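PDB 6SJ9: proteasome accessory factor B/C (PafBC), which probably regulates transcription in the bacterial DNA damage response, joining winged helix-turn-helix DNA-binding modules to WYL domains with an Sm-type fold and ferredoxin-like domains. Local coordinates for residues Glu330-Gly335 and Arg607-Pro612; Leu590-Gln595 and Gly614-Glu619. All blocks are in the same frame, centred on the assembly; numbering follows the deposited sequence.

Contact 1 of 2, residues Glu330-Gly335 and Arg607-Pro612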
loop_
_atom_site.group_PDB
_atom_site.type_symbol
_atom_site.label_atom_id
_atom_site.label_comp_id
_atom_site.label_asym_id
_atom_site.label_seq_id
_atom_site.Cartn_x
_atom_site.Cartn_y
_atom_site.Cartn_z
ATOM N N GLU A 330 17.923 25.472 -6.544
ATOM C CA GLU A 330 17.061 26.574 -6.964
ATOM C C GLU A 330 15.657 26.041 -7.208
ATOM O O GLU A 330 15.442 25.273 -8.148
ATOM C CB GLU A 330 17.609 27.290 -8.202
ATOM C CG GLU A 330 18.777 28.247 -7.925
ATOM C CD GLU A 330 19.534 28.658 -9.187
ATOM O OE1 GLU A 330 20.541 28.000 -9.529
ATOM O OE2 GLU A 330 19.118 29.638 -9.845
ATOM N N PHE A 331 14.708 26.443 -6.365
ATOM C CA PHE A 331 13.351 25.981 -6.643
ATOM C C PHE A 331 12.552 27.114 -7.280
ATOM O O PHE A 331 12.739 28.278 -6.905
ATOM C CB PHE A 331 12.651 25.513 -5.361
ATOM C CG PHE A 331 13.179 24.206 -4.815
ATOM C CD1 PHE A 331 12.711 22.994 -5.301
ATOM C CD2 PHE A 331 14.133 24.189 -3.807
ATOM C CE1 PHE A 331 13.185 21.795 -4.808
ATOM C CE2 PHE A 331 14.610 22.994 -3.314
ATOM C CZ PHE A 331 14.132 21.794 -3.815
ATOM N N PRO A 332 11.673 26.865 -8.257
ATOM C CA PRO A 332 10.844 27.953 -8.797
ATOM C C PRO A 332 9.820 28.415 -7.772
ATOM O O PRO A 332 9.618 27.796 -6.726
ATOM C CB PRO A 332 10.155 27.319 -10.015
ATOM C CG PRO A 332 10.928 26.081 -10.313
ATOM C CD PRO A 332 11.440 25.605 -8.982
ATOM N N GLU A 333 9.134 29.511 -8.104
ATOM C CA GLU A 333 8.091 30.054 -7.234
ATOM C C GLU A 333 6.899 29.119 -7.065
ATOM O O GLU A 333 5.958 29.437 -6.331
ATOM C CB GLU A 333 7.612 31.410 -7.757
ATOM C CG GLU A 333 8.691 32.473 -7.730
ATOM C CD GLU A 333 9.062 32.875 -6.313
ATOM O OE1 GLU A 333 8.152 33.212 -5.527
ATOM O OE2 GLU A 333 10.262 32.826 -5.976
ATOM N N ALA A 334 6.934 27.968 -7.736
ATOM C CA ALA A 334 5.882 26.957 -7.689
ATOM C C ALA A 334 4.542 27.485 -8.186
ATOM O O ALA A 334 3.493 26.983 -7.781
ATOM C CB ALA A 334 5.727 26.356 -6.286
ATOM N N GLY A 335 4.530 28.525 -9.018
ATOM C CA GLY A 335 3.255 28.972 -9.534
ATOM C C GLY A 335 3.187 28.557 -10.987
ATOM O O GLY A 335 2.130 28.165 -11.490
ATOM N N ARG A 607 8.031 20.575 -2.784
ATOM C CA ARG A 607 8.469 21.437 -3.875
ATOM C C ARG A 607 9.304 20.613 -4.838
ATOM O O ARG A 607 10.030 19.708 -4.424
ATOM C CB ARG A 607 9.333 22.611 -3.405
ATOM C CG ARG A 607 8.649 23.621 -2.493
ATOM C CD ARG A 607 9.517 24.911 -2.369
ATOM N NE ARG A 607 10.826 24.649 -1.771
ATOM C CZ ARG A 607 11.768 25.567 -1.582
ATOM N NH1 ARG A 607 11.570 26.821 -1.948
ATOM N NH2 ARG A 607 12.914 25.221 -1.034
ATOM N N THR A 608 9.269 20.992 -6.108
ATOM C CA THR A 608 10.082 20.349 -7.132
ATOM C C THR A 608 10.730 21.426 -8.001
ATOM O O THR A 608 10.244 22.554 -8.071
ATOM C CB THR A 608 9.242 19.378 -8.025
ATOM O OG1 THR A 608 8.182 20.098 -8.665
ATOM C CG2 THR A 608 8.621 18.199 -7.192
ATOM N N ALA A 609 11.867 21.093 -8.610
ATOM C CA ALA A 609 12.469 21.986 -9.592
ATOM C C ALA A 609 12.925 21.132 -10.763
ATOM O O ALA A 609 13.735 20.223 -10.584
ATOM C CB ALA A 609 13.666 22.744 -9.009
ATOM N N PRO A 610 12.475 21.405 -11.976
ATOM C CA PRO A 610 12.940 20.608 -13.110
ATOM C C PRO A 610 14.410 20.862 -13.394
ATOM O O PRO A 610 14.940 21.957 -13.172
ATOM C CB PRO A 610 12.044 21.077 -14.259
ATOM C CG PRO A 610 11.743 22.494 -13.901
ATOM C CD PRO A 610 11.572 22.482 -12.396
ATOM N N LEU A 611 15.078 19.800 -13.833
ATOM C CA LEU A 611 16.482 19.779 -14.193
ATOM C C LEU A 611 16.630 19.480 -15.681
ATOM O O LEU A 611 15.687 18.993 -16.316
ATOM C CB LEU A 611 17.226 18.738 -13.350
ATOM C CG LEU A 611 17.260 19.131 -11.874
ATOM C CD1 LEU A 611 17.917 18.045 -11.043
ATOM C CD2 LEU A 611 17.951 20.445 -11.675
ATOM N N PRO A 612 17.795 19.786 -16.277
ATOM C CA PRO A 612 17.877 19.823 -17.751
ATOM C C PRO A 612 17.447 18.554 -18.467
ATOM O O PRO A 612 16.741 18.642 -19.482
ATOM C CB PRO A 612 19.363 20.111 -17.999
ATOM C CG PRO A 612 19.790 20.863 -16.806
ATOM C CD PRO A 612 19.051 20.256 -15.659
#
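Edge strand 607-610 of the C-terminal ferredoxin-like sheet, in the second WCX domain, is met here by residues 330-335 of the loop between helices 305-323 and 346-360, and Phe331 and Arg607 carry most of the contact. The guanidinium of Arg607 lies flat on one face of the Phe331 ring, centres 4.2 Å apart and planes 26° from parallel, a cation-pi stack in which NE lies over the ring's face, offset toward its rim. Arg607 NH2 comes within 3.2 Å of Phe331 CD2. A bend at chi3 (-62°) turns NE out of the extended course. NH2 also forms a salt bridge with Glu619 OE1 on strand 616-622, a second partner that probably restrains the guanidinium. At the ring's edge, CD1 approaches the backbone C of Thr608 at 3.7 Å. Ala609 CB lies 3.2 Å from Glu330 O and also touches Pro332 CD, at 3.6 Å, while Pro332 CG reaches Pro610 CD at 4.2 Å. An alanine at Phe331 would probably leave the guanidinium without its aromatic platform and open a gap beside Thr608 and Ala609. With apolar packing and a cation-pi stack in place of hydrogen bonds between the two segments, the loop is held mainly by side-chain packing against the edge strand, not by strand pairing.

Contact 2 of 2, residues Leu590-Gln595 and Gly614-Glu619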
loop_
_atom_site.group_PDB
_atom_site.type_symbol
_atom_site.label_atom_id
_atom_site.label_comp_id
_atom_site.label_asym_id
_atom_site.label_seq_id
_atom_site.Cartn_x
_atom_site.Cartn_y
_atom_site.Cartn_z
ATOM N N LEU A 590 16.146 16.021 -2.363
ATOM C CA LEU A 590 16.598 14.920 -3.209
ATOM C C LEU A 590 16.900 15.443 -4.596
ATOM O O LEU A 590 16.279 16.410 -5.041
ATOM C CB LEU A 590 15.510 13.819 -3.365
ATOM C CG LEU A 590 14.943 13.142 -2.140
ATOM C CD1 LEU A 590 13.807 12.158 -2.499
ATOM C CD2 LEU A 590 16.025 12.473 -1.334
ATOM N N GLU A 591 17.816 14.776 -5.299
ATOM C CA GLU A 591 17.867 14.837 -6.754
ATOM C C GLU A 591 17.389 13.495 -7.310
ATOM O O GLU A 591 17.818 12.438 -6.849
ATOM C CB GLU A 591 19.257 15.141 -7.295
ATOM C CG GLU A 591 19.271 15.170 -8.830
ATOM C CD GLU A 591 20.618 15.558 -9.415
ATOM O OE1 GLU A 591 21.548 15.835 -8.634
ATOM O OE2 GLU A 591 20.755 15.565 -10.653
ATOM N N LEU A 592 16.496 13.556 -8.286
ATOM C CA LEU A 592 15.922 12.413 -8.967
ATOM C C LEU A 592 16.348 12.424 -10.424
ATOM O O LEU A 592 16.360 13.479 -11.062
ATOM C CB LEU A 592 14.381 12.452 -8.882
ATOM C CG LEU A 592 13.773 12.529 -7.466
ATOM C CD1 LEU A 592 12.280 12.683 -7.502
ATOM C CD2 LEU A 592 14.141 11.315 -6.616
ATOM N N THR A 593 16.673 11.252 -10.958
ATOM C CA THR A 593 16.815 11.094 -12.401
ATOM C C THR A 593 15.444 11.050 -13.079
ATOM O O THR A 593 14.413 10.872 -12.431
ATOM C CB THR A 593 17.558 9.807 -12.717
ATOM O OG1 THR A 593 16.755 8.700 -12.279
ATOM C CG2 THR A 593 18.946 9.769 -12.014
ATOM N N ARG A 594 15.442 11.216 -14.410
ATOM C CA ARG A 594 14.198 11.113 -15.166
ATOM C C ARG A 594 13.550 9.757 -14.962
ATOM O O ARG A 594 12.350 9.664 -14.672
ATOM C CB ARG A 594 14.449 11.335 -16.659
ATOM C CG ARG A 594 13.137 11.363 -17.422
ATOM C CD ARG A 594 13.232 11.515 -18.948
ATOM N NE ARG A 594 11.910 11.977 -19.394
ATOM C CZ ARG A 594 10.850 11.191 -19.636
ATOM N NH1 ARG A 594 10.938 9.864 -19.521
ATOM N NH2 ARG A 594 9.683 11.741 -19.994
ATOM N N GLN A 595 14.367 8.707 -14.946
ATOM C CA GLN A 595 13.830 7.372 -14.787
ATOM C C GLN A 595 13.055 7.239 -13.499
ATOM O O GLN A 595 11.995 6.599 -13.489
ATOM C CB GLN A 595 14.953 6.346 -14.803
ATOM C CG GLN A 595 14.520 4.932 -15.157
ATOM C CD GLN A 595 15.712 4.049 -15.461
ATOM O OE1 GLN A 595 16.856 4.525 -15.471
ATOM N NE2 GLN A 595 15.464 2.755 -15.694
ATOM N N GLY A 614 15.384 16.084 -17.738
ATOM C CA GLY A 614 14.170 15.443 -17.281
ATOM C C GLY A 614 14.205 14.962 -15.848
ATOM O O GLY A 614 13.193 14.415 -15.367
ATOM N N GLY A 615 15.323 15.163 -15.141
ATOM C CA GLY A 615 15.398 14.904 -13.717
ATOM C C GLY A 615 14.726 16.010 -12.938
ATOM O O GLY A 615 14.122 16.920 -13.502
ATOM N N LEU A 616 14.852 15.949 -11.612
ATOM C CA LEU A 616 14.300 17.051 -10.833
ATOM C C LEU A 616 14.870 17.067 -9.426
ATOM O O LEU A 616 15.303 16.038 -8.908
ATOM C CB LEU A 616 12.778 17.006 -10.732
ATOM C CG LEU A 616 12.106 15.750 -10.196
ATOM C CD1 LEU A 616 10.789 16.093 -9.599
ATOM C CD2 LEU A 616 11.875 14.829 -11.328
ATOM N N LEU A 617 14.901 18.264 -8.845
ATOM C CA LEU A 617 15.043 18.427 -7.416
ATOM C C LEU A 617 13.705 18.233 -6.746
ATOM O O LEU A 617 12.669 18.670 -7.254
ATOM C CB LEU A 617 15.556 19.818 -7.048
ATOM C CG LEU A 617 16.856 20.334 -7.652
ATOM C CD1 LEU A 617 17.149 21.739 -7.095
ATOM C CD2 LEU A 617 18.023 19.385 -7.407
ATOM N N ALA A 618 13.728 17.629 -5.573
ATOM C CA ALA A 618 12.478 17.373 -4.869
ATOM C C ALA A 618 12.702 17.441 -3.373
ATOM O O ALA A 618 13.541 16.718 -2.829
ATOM C CB ALA A 618 11.899 16.023 -5.268
ATOM N N GLU A 619 11.967 18.315 -2.729
ATOM C CA GLU A 619 11.973 18.444 -1.287
ATOM C C GLU A 619 10.830 17.598 -0.717
ATOM O O GLU A 619 9.666 17.839 -1.042
ATOM C CB GLU A 619 11.792 19.923 -0.968
ATOM C CG GLU A 619 12.008 20.348 0.421
ATOM C CD GLU A 619 11.831 21.839 0.532
ATOM O OE1 GLU A 619 12.845 22.568 0.518
ATOM O OE2 GLU A 619 10.656 22.277 0.562
#
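Four backbone hydrogen bonds join Leu590 and Leu592 to Ala618 and Leu616 in antiparallel pairing. Leu590 N donates to Ala618 O at 2.7 Å, and the return bond from Ala618 N to Leu590 O measures 2.9 Å. Leu592 and Leu616 form the second hydrogen-bonded pair, with Leu592 N to Leu616 O at 2.8 Å and nearly straight at hydrogen (167°), and Leu616 N donating back to Leu592 O. Between them, Glu591 and Leu617 make a non-hydrogen-bonded pair, where Leu617 CA approaches Leu590 O at 3.4 Å in a CA-H...O contact.

Beyond Leu592 the pairing gives way to a close passage of the chains. Gly615 CA comes within 3.2 Å of Leu592 O, where a side chain would clash with that oxygen. Arg594 CB and CG lie against the Gly614 carbonyl, CB 3.6 Å from its O; CG is anti to the backbone N (chi1 -174°), and the chain runs extended to NE before the guanidinium pairs with Asp152.

On the face bearing Leu590, Leu592, Leu616 and Ala618, Leu592 CD1 touches both Ala618 CB at 4.0 Å and Leu616 CG at 4.1 Å. Ala600 packs on Leu592, Leu616 and Ala618, so helix 599-602 lies over that part of the face, while Leu590 and Leu592 also meet Val639 of strand 639-643. On the other face, Glu591 and Leu617 both meet Pro327, and Phe321 of helix 305-323 also reaches Glu591. Strands 586-592 and 616-622 are the two inner strands of a four-stranded antiparallel sheet in the order 2-3-1-4, the arrangement of a ferredoxin-like fold, here within the second WCX domain.

Overall arrangement
From the N terminus the chain passes the first WYL and WCX regions before reaching 330-335, in the loop between helices 305-323 and 346-360, then runs through the PafC helix-turn-helix and second WYL regions before reaching 590-595, at the end of strand 586-592 in the last WCX domain. Contact 1 closes a loop of 271 residues when 607-612 arrives; contact 2 closes one of only 18 residues when 614-619 follows. The segments alternate, so the two loops cross. Their centres lie about 10 Å apart and they meet on one sheet, where Ala609 O and Leu617 N probably share a hydrogen bond. Together they connect the 330-335 loop, edge strand 607-610 and inner strands 616-622 and 586-592.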